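PDB 2GQT: UDP-N-Acetylenolpyruvylglucosamine Reductase from Thermus caldophilus, which uses NADPH and a bound FAD to reduce UDP-N-acetylenolpyruvylglucosamine to UDP-N-acetylmuramate, a step in making bacterial cell-wall peptidoglycan. Local coordinates for residues 199-204 with 260-265. Numbering follows the deposited sequence.
Sequences CAFKNP and LELEWE. With FAD (flavin-adenine dinucleotide), chain C.
K202 and F201 meet 260-263 through a single beta bridge, F201 with L262, between two roughly antiparallel loops. K202 N bonds E261 O at 2.9 Å and E263 N bonds A200 O at 2.7 Å; a water joins K202 O to E261 N beside the bridge. The K202 chain runs extended through CE, then bends at chi4 (70°), which brings NZ to within 2.7 Å of L262 O, tilted 22° from the carbonyl plane. E263 has CG anti to the backbone N, and a bend at chi2 (74°) turns CD; the side chain crosses the lysine at about a right angle, OE1 3.1 Å from K202 CG, whereas its salt bridge to NZ is long (3.8 Å). Elsewhere apolar side chains carry much of the contact. L260 CB touches F201 CD2 (3.5 Å), while its CD1 lies over one face of the ring, a CH-pi contact; its other branch, CD2, reaches P204 CG. The F201 ring also packs against V254 of helix 244-257 and I213 of helix 209-215. A200 lies on one face of the W264 indole, CA 3.9 Å from the centroid of the five-membered ring. C199 is the probable proton donor, and E263 touches R152, a probable active-site residue; at the far end of 260-265, E265 OE1 accepts a short bond from O3B of the FAD adenosine ribose. Main-chain pairing and the A200-W264 contact thus tie the loop bearing C199 to the segment whose E265 binds that ribose, while the lysine's ammonium rests chiefly on a carbonyl, the E263 carboxylate probably adding longer-range electrostatic support.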
loop_
_atom_site.group_PDB
_atom_site.type_symbol
_atom_site.label_atom_id
_atom_site.label_comp_id
_atom_site.label_asym_id
_atom_site.label_seq_id
_atom_site.Cartn_x
_atom_site.Cartn_y
_atom_site.Cartn_z
ATOM N N CYS A 199 3.299 7.169 6.139
ATOM C CA CYS A 199 3.718 7.198 7.537
ATOM C C CYS A 199 4.796 6.141 7.806
ATOM O O CYS A 199 4.563 4.941 7.610
ATOM C CB CYS A 199 2.511 7.009 8.462
ATOM S SG CYS A 199 1.361 8.422 8.518
ATOM N N ALA A 200 5.981 6.600 8.213
ATOM C CA ALA A 200 7.104 5.719 8.555
ATOM C C ALA A 200 6.794 4.844 9.753
ATOM O O ALA A 200 7.065 3.639 9.738
ATOM C CB ALA A 200 8.364 6.544 8.830
ATOM N N PHE A 201 6.227 5.464 10.784
ATOM C CA PHE A 201 6.044 4.826 12.079
ATOM C C PHE A 201 4.579 4.625 12.433
ATOM O O PHE A 201 3.710 5.363 11.963
ATOM C CB PHE A 201 6.742 5.640 13.181
ATOM C CG PHE A 201 8.236 5.702 13.025
ATOM C CD1 PHE A 201 8.852 6.829 12.492
ATOM C CD2 PHE A 201 9.026 4.624 13.397
ATOM C CE1 PHE A 201 10.236 6.873 12.331
ATOM C CE2 PHE A 201 10.412 4.661 13.235
ATOM C CZ PHE A 201 11.014 5.790 12.709
ATOM N N LYS A 202 4.342 3.607 13.258
ATOM C CA LYS A 202 3.055 3.382 13.918
ATOM C C LYS A 202 2.890 4.361 15.079
ATOM O O LYS A 202 3.873 4.855 15.624
ATOM C CB LYS A 202 3.004 1.967 14.498
ATOM C CG LYS A 202 2.996 0.848 13.478
ATOM C CD LYS A 202 2.954 -0.509 14.173
ATOM C CE LYS A 202 2.645 -1.637 13.200
ATOM N NZ LYS A 202 3.774 -1.897 12.275
ATOM N N ASN A 203 1.646 4.598 15.485
ATOM C CA ASN A 203 1.373 5.388 16.683
ATOM C C ASN A 203 1.308 4.520 17.944
ATOM O O ASN A 203 0.624 3.489 17.952
ATOM C CB ASN A 203 0.072 6.180 16.518
ATOM C CG ASN A 203 0.134 7.197 15.392
ATOM O OD1 ASN A 203 1.196 7.733 15.071
ATOM N ND2 ASN A 203 -1.013 7.477 14.791
ATOM N N PRO A 204 2.029 4.917 19.011
ATOM C CA PRO A 204 1.853 4.242 20.295
ATOM C C PRO A 204 0.438 4.478 20.830
ATOM O O PRO A 204 -0.209 5.445 20.411
ATOM C CB PRO A 204 2.883 4.932 21.199
ATOM C CG PRO A 204 3.855 5.560 20.275
ATOM C CD PRO A 204 3.045 5.980 19.096
ATOM N N LEU A 260 9.323 3.923 18.853
ATOM C CA LEU A 260 8.388 3.769 17.738
ATOM C C LEU A 260 8.719 2.540 16.898
ATOM O O LEU A 260 9.892 2.224 16.685
ATOM C CB LEU A 260 8.409 5.021 16.855
ATOM C CG LEU A 260 7.921 6.348 17.453
ATOM C CD1 LEU A 260 8.171 7.496 16.495
ATOM C CD2 LEU A 260 6.448 6.274 17.822
ATOM N N GLU A 261 7.677 1.851 16.427
ATOM C CA GLU A 261 7.832 0.710 15.522
ATOM C C GLU A 261 7.511 1.153 14.097
ATOM O O GLU A 261 6.659 2.019 13.889
ATOM C CB GLU A 261 6.926 -0.464 15.937
ATOM C CG GLU A 261 7.294 -1.136 17.271
ATOM C CD GLU A 261 8.624 -1.887 17.234
ATOM O OE1 GLU A 261 8.930 -2.546 16.215
ATOM O OE2 GLU A 261 9.369 -1.825 18.239
ATOM N N LEU A 262 8.195 0.552 13.126
ATOM C CA LEU A 262 7.961 0.850 11.714
ATOM C C LEU A 262 6.585 0.416 11.243
ATOM O O LEU A 262 6.120 -0.680 11.570
ATOM C CB LEU A 262 9.001 0.161 10.836
ATOM C CG LEU A 262 10.335 0.855 10.601
ATOM C CD1 LEU A 262 11.167 -0.005 9.668
ATOM C CD2 LEU A 262 10.136 2.249 10.014
ATOM N N GLU A 263 5.949 1.283 10.470
ATOM C CA GLU A 263 4.729 0.940 9.746
ATOM C C GLU A 263 5.099 0.270 8.413
ATOM O O GLU A 263 4.405 -0.643 7.954
ATOM C CB GLU A 263 3.889 2.198 9.522
ATOM C CG GLU A 263 2.598 2.005 8.728
ATOM C CD GLU A 263 1.480 1.313 9.505
ATOM O OE1 GLU A 263 1.717 0.812 10.620
ATOM O OE2 GLU A 263 0.348 1.252 8.983
ATOM N N TRP A 264 6.199 0.716 7.804
ATOM C CA TRP A 264 6.676 0.114 6.559
ATOM C C TRP A 264 7.036 -1.339 6.739
ATOM O O TRP A 264 7.492 -1.749 7.806
ATOM C CB TRP A 264 7.946 0.777 6.051
ATOM C CG TRP A 264 7.856 2.199 5.757
ATOM C CD1 TRP A 264 6.779 2.887 5.283
ATOM C CD2 TRP A 264 8.919 3.138 5.874
ATOM N NE1 TRP A 264 7.105 4.215 5.121
ATOM C CE2 TRP A 264 8.420 4.389 5.467
ATOM C CE3 TRP A 264 10.250 3.039 6.295
ATOM C CZ2 TRP A 264 9.202 5.538 5.478
ATOM C CZ3 TRP A 264 11.027 4.175 6.300
ATOM C CH2 TRP A 264 10.505 5.408 5.887
ATOM N N GLU A 265 6.872 -2.102 5.670
ATOM C CA GLU A 265 7.421 -3.435 5.597
ATOM C C GLU A 265 8.755 -3.382 4.883
ATOM O O GLU A 265 8.878 -2.746 3.832
ATOM C CB GLU A 265 6.473 -4.328 4.828
ATOM C CG GLU A 265 6.959 -5.752 4.672
ATOM C CD GLU A 265 5.967 -6.624 3.937
ATOM O OE1 GLU A 265 4.798 -6.209 3.780
ATOM O OE2 GLU A 265 6.364 -7.732 3.524
HETATM P PA FAD C . 2.848 -2.559 -1.533
HETATM O O1A FAD C . 3.564 -1.495 -0.812
HETATM O O2A FAD C . 3.226 -2.904 -2.921
HETATM O O5B FAD C . 2.858 -3.908 -0.698
HETATM C C5B FAD C . 2.514 -3.877 0.692
HETATM C C4B FAD C . 2.244 -5.281 1.188
HETATM O O4B FAD C . 1.080 -5.793 0.509
HETATM C C3B FAD C . 3.378 -6.278 0.910
HETATM O O3B FAD C . 3.375 -7.243 1.964
HETATM C C2B FAD C . 2.932 -6.920 -0.397
HETATM O O2B FAD C . 3.487 -8.223 -0.575
HETATM C C1B FAD C . 1.439 -7.024 -0.168
HETATM N N9A FAD C . 0.613 -7.122 -1.389
HETATM C C8A FAD C . 0.543 -6.228 -2.388
HETATM N N7A FAD C . -0.334 -6.662 -3.297
HETATM C C5A FAD C . -0.844 -7.820 -2.863
HETATM C C6A FAD C . -1.765 -8.746 -3.365
HETATM N N6A FAD C . -2.411 -8.573 -4.526
HETATM N N1A FAD C . -2.032 -9.846 -2.633
HETATM C C2A FAD C . -1.415 -10.068 -1.464
HETATM N N3A FAD C . -0.520 -9.230 -0.948
HETATM C C4A FAD C . -0.230 -8.115 -1.647
HETATM N N1 FAD C . -1.802 3.519 4.450
HETATM C C2 FAD C . -2.968 3.594 5.181
HETATM O O2 FAD C . -3.404 2.596 5.736
HETATM N N3 FAD C . -3.630 4.812 5.310
HETATM C C4 FAD C . -3.162 5.966 4.694
HETATM O O4 FAD C . -3.783 7.027 4.822
HETATM C C4X FAD C . -1.988 5.878 3.949
HETATM N N5 FAD C . -1.477 7.012 3.323
HETATM C C5X FAD C . -0.333 6.898 2.522
HETATM C C6 FAD C . 0.132 8.025 1.844
HETATM C C7 FAD C . 1.257 7.948 1.028
HETATM C C7M FAD C . 1.742 9.198 0.284
HETATM C C8 FAD C . 1.925 6.725 0.901
HETATM C C8M FAD C . 3.171 6.621 0.011
HETATM C C9 FAD C . 1.464 5.603 1.585
HETATM C C9A FAD C . 0.334 5.673 2.400
HETATM N N10 FAD C . -0.141 4.548 3.095
HETATM C C10 FAD C . -1.317 4.656 3.834
HETATM C "C1'" FAD C . 0.583 3.250 3.087
HETATM C "C2'" FAD C . 0.215 2.380 1.874
HETATM O "O2'" FAD C . -0.371 3.180 0.828
HETATM C "C3'" FAD C . -0.766 1.262 2.233
HETATM O "O3'" FAD C . -0.168 0.383 3.195
HETATM C "C4'" FAD C . -1.217 0.480 0.992
HETATM O "O4'" FAD C . -2.287 -0.395 1.351
HETATM C "C5'" FAD C . -0.099 -0.335 0.346
HETATM O "O5'" FAD C . -0.612 -0.831 -0.891
HETATM P P FAD C . 0.386 -1.085 -2.111
HETATM O O1P FAD C . -0.430 -1.635 -3.210
HETATM O O2P FAD C . 1.252 0.087 -2.363
HETATM O O3P FAD C . 1.247 -2.286 -1.483
HETATM O O HOH W 1 5.092 2.870 17.144
#